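Side-chain contacts in serine acetyltransferase 1, putative (PDB 7BW9), which probably catalyses the acetylation of serine as an O-acetyltransferase of the hexapeptide-repeat family, a step toward cysteine, and is captured here with cysteine bound: residues 13-16 / 17-21; 55-58 / 59-62. One frame throughout, in Å; residues are numbered along the deposited sequence.

Contact 1: 13-16 / 17-21; sequences VQSY and QSDNI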
ATOM      1  N   VAL A  13     -21.218 -25.968  -3.978  1.00 25.58           N
ATOM      2  CA  VAL A  13     -22.664 -25.739  -3.928  1.00 30.12           C
ATOM      3  C   VAL A  13     -23.235 -26.249  -2.605  1.00 28.24           C
ATOM      4  O   VAL A  13     -24.045 -25.576  -1.955  1.00 34.37           O
ATOM      5  CB  VAL A  13     -23.365 -26.396  -5.134  1.00 30.55           C
ATOM      6  CG1 VAL A  13     -24.875 -26.414  -4.913  1.00 30.57           C
ATOM      7  CG2 VAL A  13     -23.029 -25.660  -6.423  1.00 25.95           C
ATOM      8  N   GLN A  14     -22.826 -27.448  -2.188  1.00 26.56           N
ATOM      9  CA  GLN A  14     -23.320 -27.978  -0.921  1.00 32.09           C
ATOM     10  C   GLN A  14     -22.853 -27.114   0.235  1.00 29.97           C
ATOM     11  O   GLN A  14     -23.608 -26.870   1.183  1.00 27.88           O
ATOM     12  CB  GLN A  14     -22.853 -29.418  -0.721  1.00 32.21           C
ATOM     13  CG  GLN A  14     -23.467 -30.408  -1.685  1.00 46.06           C
ATOM     14  CD  GLN A  14     -22.792 -31.757  -1.602  1.00 50.71           C
ATOM     15  OE1 GLN A  14     -22.161 -32.081  -0.589  1.00 55.60           O
ATOM     16  NE2 GLN A  14     -22.897 -32.545  -2.674  1.00 42.17           N
ATOM     17  N   SER A  15     -21.611 -26.626   0.159  1.00 34.32           N
ATOM     18  CA  SER A  15     -21.096 -25.738   1.198  1.00 29.74           C
ATOM     19  C   SER A  15     -21.919 -24.461   1.285  1.00 25.15           C
ATOM     20  O   SER A  15     -22.252 -24.009   2.386  1.00 25.75           O
ATOM     21  CB  SER A  15     -19.624 -25.415   0.933  1.00 28.76           C
ATOM     22  OG  SER A  15     -19.141 -24.450   1.847  1.00 31.59           O
ATOM     23  N   TYR A  16     -22.264 -23.862   0.136  1.00 24.15           N
ATOM     24  CA  TYR A  16     -23.068 -22.641   0.180  1.00 29.03           C
ATOM     25  C   TYR A  16     -24.352 -22.876   0.958  1.00 33.22           C
ATOM     26  O   TYR A  16     -24.761 -22.037   1.771  1.00 29.64           O
ATOM     27  CB  TYR A  16     -23.421 -22.140  -1.229  1.00 23.39           C
ATOM     28  CG  TYR A  16     -22.269 -21.859  -2.166  1.00 25.41           C
ATOM     29  CD1 TYR A  16     -20.978 -21.560  -1.701  1.00 23.39           C
ATOM     30  CD2 TYR A  16     -22.480 -21.883  -3.531  1.00 21.27           C
ATOM     31  CE1 TYR A  16     -19.938 -21.314  -2.607  1.00 21.61           C
ATOM     32  CE2 TYR A  16     -21.475 -21.644  -4.422  1.00 21.95           C
ATOM     33  CZ  TYR A  16     -20.212 -21.354  -3.978  1.00 23.04           C
ATOM     34  OH  TYR A  16     -19.255 -21.118  -4.944  1.00 21.90           O
ATOM     35  N   GLN A  17     -24.994 -24.027   0.732  1.00 36.99           N
ATOM     36  CA  GLN A  17     -26.319 -24.263   1.293  1.00 36.45           C
ATOM     37  C   GLN A  17     -26.270 -24.522   2.793  1.00 34.91           C
ATOM     38  O   GLN A  17     -27.173 -24.090   3.516  1.00 42.30           O
ATOM     39  CB  GLN A  17     -26.992 -25.411   0.544  1.00 42.68           C
ATOM     40  CG  GLN A  17     -27.085 -25.127  -0.957  1.00 54.26           C
ATOM     41  CD  GLN A  17     -27.853 -26.181  -1.733  1.00 63.33           C
ATOM     42  OE1 GLN A  17     -27.593 -27.382  -1.612  1.00 57.03           O
ATOM     43  NE2 GLN A  17     -28.800 -25.732  -2.552  1.00 58.54           N
ATOM     44  N   SER A  18     -25.217 -25.168   3.287  1.00 34.44           N
ATOM     45  CA  SER A  18     -25.076 -25.370   4.724  1.00 36.16           C
ATOM     46  C   SER A  18     -24.602 -24.127   5.464  1.00 33.75           C
ATOM     47  O   SER A  18     -24.441 -24.184   6.683  1.00 39.87           O
ATOM     48  CB  SER A  18     -24.111 -26.518   5.004  1.00 35.48           C
ATOM     49  OG  SER A  18     -22.885 -26.308   4.339  1.00 40.56           O
ATOM     50  N   ASP A  19     -24.375 -23.018   4.770  1.00 36.10           N
ATOM     51  CA  ASP A  19     -23.887 -21.819   5.433  1.00 33.36           C
ATOM     52  C   ASP A  19     -24.875 -21.342   6.483  1.00 39.54           C
ATOM     53  O   ASP A  19     -26.090 -21.439   6.306  1.00 38.32           O
ATOM     54  CB  ASP A  19     -23.664 -20.696   4.423  1.00 36.49           C
ATOM     55  CG  ASP A  19     -22.315 -20.766   3.763  1.00 31.46           C
ATOM     56  OD1 ASP A  19     -21.452 -21.544   4.223  1.00 36.29           O
ATOM     57  OD2 ASP A  19     -22.126 -20.034   2.779  1.00 33.47           O
ATOM     58  N   ASN A  20     -24.346 -20.810   7.578  1.00 42.04           N
ATOM     59  CA  ASN A  20     -25.196 -20.064   8.486  1.00 42.35           C
ATOM     60  C   ASN A  20     -25.835 -18.896   7.750  1.00 36.89           C
ATOM     61  O   ASN A  20     -25.263 -18.327   6.817  1.00 40.27           O
ATOM     62  CB  ASN A  20     -24.405 -19.552   9.689  1.00 38.05           C
ATOM     63  CG  ASN A  20     -25.309 -19.010  10.775  1.00 36.75           C
ATOM     64  OD1 ASN A  20     -25.735 -17.856  10.729  1.00 33.57           O
ATOM     65  ND2 ASN A  20     -25.620 -19.851  11.754  1.00 38.34           N
ATOM     66  N   ILE A  21     -27.040 -18.541   8.193  1.00 40.06           N
ATOM     67  CA  ILE A  21     -27.823 -17.460   7.600  1.00 45.05           C
ATOM     68  C   ILE A  21     -27.020 -16.172   7.509  1.00 42.36           C
ATOM     69  O   ILE A  21     -27.242 -15.353   6.608  1.00 38.93           O
ATOM     70  CB  ILE A  21     -29.117 -17.250   8.419  1.00 50.11           C
ATOM     71  CG1 ILE A  21     -29.709 -18.591   8.856  1.00 46.15           C
ATOM     72  CG2 ILE A  21     -30.140 -16.462   7.627  1.00 50.14           C
ATOM     73  CD1 ILE A  21     -29.185 -19.109  10.198  1.00 46.68           C
TER

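Contact 2: 55-58 / 59-62; sequences KRTF and NNVL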
ATOM      1  N   LYS A  55     -26.113 -15.394 -12.015  1.00 49.94           N
ATOM      2  CA  LYS A  55     -24.895 -16.158 -12.285  1.00 42.80           C
ATOM      3  C   LYS A  55     -24.509 -16.989 -11.070  1.00 38.16           C
ATOM      4  O   LYS A  55     -23.346 -17.032 -10.659  1.00 41.40           O
ATOM      5  CB  LYS A  55     -23.730 -15.257 -12.690  1.00 37.11           C
ATOM      6  CG  LYS A  55     -24.083 -14.157 -13.672  1.00 45.20           C
ATOM      7  CD  LYS A  55     -24.229 -14.697 -15.088  1.00 55.87           C
ATOM      8  CE  LYS A  55     -22.870 -14.959 -15.732  1.00 56.86           C
ATOM      9  NZ  LYS A  55     -23.002 -15.270 -17.191  1.00 54.32           N
ATOM     10  N   ARG A  56     -25.480 -17.675 -10.477  1.00 38.35           N
ATOM     11  CA  ARG A  56     -25.228 -18.445  -9.265  1.00 37.57           C
ATOM     12  C   ARG A  56     -25.725 -19.878  -9.398  1.00 43.36           C
ATOM     13  O   ARG A  56     -26.210 -20.476  -8.434  1.00 52.57           O
ATOM     14  CB  ARG A  56     -25.853 -17.760  -8.056  1.00 35.09           C
ATOM     15  CG  ARG A  56     -25.178 -16.453  -7.706  1.00 39.16           C
ATOM     16  CD  ARG A  56     -25.929 -15.694  -6.647  1.00 29.62           C
ATOM     17  NE  ARG A  56     -25.603 -14.274  -6.700  1.00 32.25           N
ATOM     18  CZ  ARG A  56     -26.140 -13.368  -5.901  1.00 34.84           C
ATOM     19  NH1 ARG A  56     -27.031 -13.749  -4.990  1.00 32.54           N
ATOM     20  NH2 ARG A  56     -25.790 -12.091  -6.014  1.00 31.15           N
ATOM     21  N   THR A  57     -25.597 -20.462 -10.585  1.00 47.99           N
ATOM     22  CA  THR A  57     -25.943 -21.860 -10.812  1.00 42.29           C
ATOM     23  C   THR A  57     -24.692 -22.729 -10.737  1.00 37.63           C
ATOM     24  O   THR A  57     -23.566 -22.231 -10.794  1.00 40.60           O
ATOM     25  CB  THR A  57     -26.627 -22.029 -12.172  1.00 40.90           C
ATOM     26  OG1 THR A  57     -25.647 -21.922 -13.216  1.00 42.86           O
ATOM     27  CG2 THR A  57     -27.697 -20.960 -12.353  1.00 39.57           C
ATOM     28  N   PHE A  58     -24.904 -24.048 -10.621  1.00 36.13           N
ATOM     29  CA  PHE A  58     -23.779 -24.982 -10.560  1.00 30.80           C
ATOM     30  C   PHE A  58     -22.782 -24.705 -11.674  1.00 29.36           C
ATOM     31  O   PHE A  58     -21.562 -24.744 -11.462  1.00 31.42           O
ATOM     32  CB  PHE A  58     -24.274 -26.435 -10.646  1.00 27.50           C
ATOM     33  CG  PHE A  58     -23.184 -27.431 -10.978  1.00 29.12           C
ATOM     34  CD1 PHE A  58     -22.849 -27.714 -12.299  1.00 27.62           C
ATOM     35  CD2 PHE A  58     -22.491 -28.079  -9.966  1.00 33.28           C
ATOM     36  CE1 PHE A  58     -21.839 -28.607 -12.594  1.00 29.96           C
ATOM     37  CE2 PHE A  58     -21.481 -28.984 -10.262  1.00 30.93           C
ATOM     38  CZ  PHE A  58     -21.156 -29.248 -11.572  1.00 26.91           C
ATOM     39  N   ASN A  59     -23.290 -24.407 -12.868  1.00 32.20           N
ATOM     40  CA  ASN A  59     -22.423 -24.227 -14.022  1.00 33.85           C
ATOM     41  C   ASN A  59     -21.619 -22.942 -13.924  1.00 27.63           C
ATOM     42  O   ASN A  59     -20.467 -22.889 -14.365  1.00 29.73           O
ATOM     43  CB  ASN A  59     -23.256 -24.240 -15.298  1.00 35.50           C
ATOM     44  CG  ASN A  59     -22.637 -25.093 -16.359  1.00 53.31           C
ATOM     45  OD1 ASN A  59     -21.597 -24.734 -16.924  1.00 48.50           O
ATOM     46  ND2 ASN A  59     -23.241 -26.248 -16.620  1.00 54.77           N
ATOM     47  N   ASN A  60     -22.214 -21.889 -13.369  1.00 28.89           N
ATOM     48  CA  ASN A  60     -21.457 -20.665 -13.144  1.00 36.88           C
ATOM     49  C   ASN A  60     -20.320 -20.913 -12.158  1.00 28.72           C
ATOM     50  O   ASN A  60     -19.202 -20.432 -12.359  1.00 24.59           O
ATOM     51  CB  ASN A  60     -22.385 -19.553 -12.652  1.00 33.06           C
ATOM     52  CG  ASN A  60     -23.388 -19.116 -13.710  1.00 43.29           C
ATOM     53  OD1 ASN A  60     -24.600 -19.174 -13.495  1.00 45.83           O
ATOM     54  ND2 ASN A  60     -22.884 -18.676 -14.859  1.00 38.50           N
ATOM     55  N   VAL A  61     -20.581 -21.691 -11.104  1.00 32.87           N
ATOM     56  CA  VAL A  61     -19.525 -22.070 -10.164  1.00 25.36           C
ATOM     57  C   VAL A  61     -18.432 -22.843 -10.886  1.00 30.67           C
ATOM     58  O   VAL A  61     -17.229 -22.600 -10.687  1.00 20.73           O
ATOM     59  CB  VAL A  61     -20.127 -22.887  -9.002  1.00 29.77           C
ATOM     60  CG1 VAL A  61     -19.022 -23.448  -8.077  1.00 21.86           C
ATOM     61  CG2 VAL A  61     -21.153 -22.051  -8.230  1.00 31.17           C
ATOM     62  N   LEU A  62     -18.834 -23.779 -11.751  1.00 29.10           N
ATOM     63  CA  LEU A  62     -17.862 -24.594 -12.469  1.00 25.31           C
ATOM     64  C   LEU A  62     -17.056 -23.754 -13.447  1.00 24.32           C
ATOM     65  O   LEU A  62     -15.851 -23.977 -13.619  1.00 25.24           O
ATOM     66  CB  LEU A  62     -18.570 -25.736 -13.194  1.00 27.12           C
ATOM     67  CG  LEU A  62     -17.710 -26.641 -14.077  1.00 31.64           C
ATOM     68  CD1 LEU A  62     -16.721 -27.444 -13.244  1.00 24.45           C
ATOM     69  CD2 LEU A  62     -18.597 -27.560 -14.944  1.00 29.12           C
TER

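Contact 1: 13-16 / 17-21
Q17 N and S18 N bond the carbonyls of V13 and Q14 in two i to i+4 hydrogen bonds. Q17 N to V13 O measures 3.2 Å and S18 N to Q14 O 3.1 Å. The next bond shows the helix giving way: D19 N reaches back three residues to Y16 O at 3.2 Å and stands above that carbonyl plane, with a C=O...donor angle of 112°. Such a change from i to i+4 bonds to an i to i+3 bond is characteristic of the C-terminal end of a helix.

Among the side chains, S18 turns its hydroxyl back onto the helix end. With chi1 at 53°, OG lies between its own backbone N and carbonyl carbon, which sets it 3.1 Å from S15 O and 3.3 Å from Q14 O; its single proton has both carbonyl oxygens within reach. The carboxylate of D19 has OD1 3.2 Å from S15 O, two acceptors side by side. This closeness is probably offset by the salt bridges of D19 to R100 and K104. Apolar contact is loose, V13 CG1 lying 4.4 Å from Q17 CD.

The contact closes helix 2-17 ahead of the loop to helix 36-45. S15 OG and D19 tie it to R100 of helix 96-113, while Y16 OH is hydrogen-bonded to I44 O of helix 36-45.

Contact 2: 55-58 / 59-62
N60 reaches back along the chain to T57 and K55, and its side chain carries most of the polar contact. CB starts over the turn, 3.4 Å from K55 O and only slightly farther from T57 O. With chi1 at -67°, CG stands opposite the carbonyl carbon of N60, a setting that swings the amide toward the incoming chain and places CG 3.6 Å from K55 CA. At the tip the two branches divide the work. OD1 accepts from the T57 hydroxyl, OG1 to OD1 being 3.0 Å; the donor rides 57° out of the amide plane. The same oxygen also faces T57 N at 3.3 Å, a weak hydrogen bond although the N-H points at it almost straight (164°). ND2 instead lies against the bent aliphatic part of K55, 3.8 Å from CE, where the two side chains cross at about a right angle.

T57 is the N-cap of helix 58-79 and N60 the third residue after it, so the weak bond from T57 N to N60 OD1 is the N3-to-N-cap half of a capping box. Two donors converging on OD1 would hold the N60 amide against the cap. Beyond it the regular helical pattern sets in at once, with V61 N bonded to T57 O at 3.0 Å and L62 N to F58 O at 2.9 Å. On the apolar flank F58 and L62 run side by side in the same direction, CE1 of F58 lying 4.1 Å from CD2 of L62; both side chains also touch S9 of helix 2-17. K55 O, on the loop side, receives a hydrogen bond from R64 one turn farther along helix 58-79.

In the fold
Both contacts mark helix ends and are complementary: contact 1 finishes helix 2-17, contact 2 starts helix 58-79. Their centres lie 14 Å apart, and the two helices meet directly, Y16 CE2 packing 3.8 Å from V61 CG2. Contact 1 is the more enclosed, with S15 and D19 buried and engaged by charged groups of helix 96-113; contact 2 lies at the surface, with V61 as its buried residue. The chemistry follows: at the carboxyl end a serine hydroxyl approaches backbone carbonyls while an aspartate is paired with R100 and K104, whereas at the amino end an asparagine oxygen collects donors. Both belong to the helical part, and neither includes a residue lining the bound cysteines.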